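Local coordinates for GDSL-esterase (Pseudoalteromonas sp., PDB 3HP4), which is an esterase of the GDSL/SGNH hydrolase family from a psychrotrophic bacterium, and may, like some relatives, act on lysophospholipids, at residues Thr4-Gly9 with Val40-Ser45. Residues are numbered along the deposited sequence; the frame is centred on the assembly and turned at random.
Sequences TILILG and VLINAS
Ile-42 reaches across to two side chains of the neighbouring strand on the face it shares with Thr-4 and Leu-6. Its CB lies near Ile-5 O and Leu-6 CD1; CG2, anti to the backbone N, meets Leu-6 CD1 at 3.8 Å, while CG1, beside that N (chi1 -57°), runs past Thr-4 CG2 and ends with CD1 3.6 Å from that same methyl. Tyr-65 of helix 51-65 packs on Ile-42 from this face. Leu-6 CD1 also touches Ala-44 CB, 3.8 Å away. On the opposite face Leu-41 CD2 lies against both CB and CD1 of Ile-5. The backbones pair in parallel register: the hydrogen bonds from Ile-5 N to Val-40 O, Ile-42 N to Ile-5 O and Ile-7 N to Ile-42 O are all nearly straight. This joins edge strand 39-43 to strand 3-9, which leads to the inhibitor-modified serine, in the five-stranded parallel sheet of the SGNH hydrolase fold. Just past strand 39-43, Ala-44 N gives Ile-7 O a more bent hydrogen bond (151°). Asn-43 OD1 closes an Asx turn, accepting Ser-45 N from above its carbonyl plane and Ser-45 OG in plane at 2.7 Å; its ND2 bonds Ser-13 O. An alanine in place of Ser-45 would probably leave Asn-43 OD1 with only the turn's backbone N-H and Gly-9 N without the nearby hydroxyl. One water donates to both Gly-9 O (2.8 Å) and Ala-44 O (2.9 Å).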
loop_
_atom_site.group_PDB
_atom_site.type_symbol
_atom_site.label_atom_id
_atom_site.label_comp_id
_atom_site.label_asym_id
_atom_site.label_seq_id
_atom_site.Cartn_x
_atom_site.Cartn_y
_atom_site.Cartn_z
ATOM N N THR A 4 13.226 4.680 -7.582
ATOM C CA THR A 4 12.337 3.716 -8.208
ATOM C C THR A 4 11.598 2.972 -7.091
ATOM O O THR A 4 12.240 2.231 -6.288
ATOM C CB THR A 4 13.173 2.762 -9.026
ATOM O OG1 THR A 4 13.824 3.496 -10.078
ATOM C CG2 THR A 4 12.273 1.682 -9.629
ATOM N N ILE A 5 10.295 3.093 -7.101
ATOM C CA ILE A 5 9.469 2.600 -5.983
ATOM C C ILE A 5 8.603 1.460 -6.472
ATOM O O ILE A 5 7.756 1.657 -7.334
ATOM C CB ILE A 5 8.545 3.730 -5.432
ATOM C CG1 ILE A 5 9.353 4.939 -5.072
ATOM C CG2 ILE A 5 7.814 3.162 -4.185
ATOM C CD1 ILE A 5 8.478 6.155 -4.595
ATOM N N LEU A 6 8.805 0.276 -5.912
ATOM C CA LEU A 6 7.919 -0.872 -6.158
ATOM C C LEU A 6 6.717 -0.763 -5.253
ATOM O O LEU A 6 6.882 -0.746 -4.009
ATOM C CB LEU A 6 8.717 -2.157 -5.865
ATOM C CG LEU A 6 7.934 -3.454 -6.095
ATOM C CD1 LEU A 6 7.746 -3.686 -7.598
ATOM C CD2 LEU A 6 8.685 -4.641 -5.497
ATOM N N ILE A 7 5.526 -0.696 -5.821
ATOM C CA ILE A 7 4.248 -0.567 -5.087
ATOM C C ILE A 7 3.714 -1.983 -4.913
ATOM O O ILE A 7 3.283 -2.604 -5.914
ATOM C CB ILE A 7 3.221 0.325 -5.888
ATOM C CG1 ILE A 7 3.816 1.677 -6.270
ATOM C CG2 ILE A 7 1.891 0.547 -5.092
ATOM C CD1 ILE A 7 4.128 2.578 -5.040
ATOM N N LEU A 8 3.752 -2.510 -3.704
ATOM C CA LEU A 8 3.305 -3.880 -3.440
ATOM C C LEU A 8 1.969 -3.749 -2.721
ATOM O O LEU A 8 1.885 -3.740 -1.497
ATOM C CB LEU A 8 4.356 -4.595 -2.606
ATOM C CG LEU A 8 4.205 -6.112 -2.497
ATOM C CD1 LEU A 8 4.624 -6.781 -3.826
ATOM C CD2 LEU A 8 5.065 -6.604 -1.328
ATOM N N GLY A 9 0.908 -3.628 -3.540
ATOM C CA GLY A 9 -0.448 -3.352 -3.019
ATOM C C GLY A 9 -1.460 -4.388 -3.408
ATOM O O GLY A 9 -1.162 -5.457 -3.962
ATOM N N VAL A 40 10.073 6.923 -10.289
ATOM C CA VAL A 40 9.407 5.948 -11.176
ATOM C C VAL A 40 8.682 4.960 -10.295
ATOM O O VAL A 40 9.281 4.333 -9.430
ATOM C CB VAL A 40 10.435 5.253 -12.053
ATOM C CG1 VAL A 40 9.736 4.154 -12.847
ATOM C CG2 VAL A 40 11.099 6.266 -12.974
ATOM N N LEU A 41 7.399 4.796 -10.537
ATOM C CA LEU A 41 6.581 3.802 -9.818
ATOM C C LEU A 41 6.470 2.523 -10.611
ATOM O O LEU A 41 6.237 2.563 -11.818
ATOM C CB LEU A 41 5.179 4.361 -9.580
ATOM C CG LEU A 41 5.167 5.739 -8.897
ATOM C CD1 LEU A 41 3.689 6.145 -8.710
ATOM C CD2 LEU A 41 5.856 5.722 -7.581
ATOM N N ILE A 42 6.653 1.394 -9.942
ATOM C CA ILE A 42 6.431 0.078 -10.583
ATOM C C ILE A 42 5.283 -0.539 -9.835
ATOM O O ILE A 42 5.406 -0.853 -8.642
ATOM C CB ILE A 42 7.680 -0.824 -10.496
ATOM C CG1 ILE A 42 8.900 -0.152 -11.133
ATOM C CG2 ILE A 42 7.354 -2.213 -11.104
ATOM C CD1 ILE A 42 10.210 -0.971 -10.860
ATOM N N ASN A 43 4.154 -0.708 -10.473
ATOM C CA ASN A 43 2.984 -1.239 -9.786
ATOM C C ASN A 43 2.995 -2.771 -9.806
ATOM O O ASN A 43 2.952 -3.377 -10.860
ATOM C CB ASN A 43 1.706 -0.724 -10.431
ATOM C CG ASN A 43 0.530 -0.824 -9.474
ATOM O OD1 ASN A 43 0.674 -1.400 -8.378
ATOM N ND2 ASN A 43 -0.601 -0.272 -9.842
ATOM N N ALA A 44 3.142 -3.403 -8.653
ATOM C CA ALA A 44 3.057 -4.827 -8.497
ATOM C C ALA A 44 1.860 -5.201 -7.689
ATOM O O ALA A 44 1.861 -6.238 -7.032
ATOM C CB ALA A 44 4.384 -5.393 -7.889
ATOM N N SER A 45 0.825 -4.392 -7.704
ATOM C CA SER A 45 -0.388 -4.667 -6.908
ATOM C C SER A 45 -1.246 -5.713 -7.585
ATOM O O SER A 45 -1.333 -5.751 -8.822
ATOM C CB SER A 45 -1.161 -3.357 -6.770
ATOM O OG SER A 45 -0.373 -2.408 -6.080
HETATM O O HOH W 1 1.207 -6.936 -4.337
#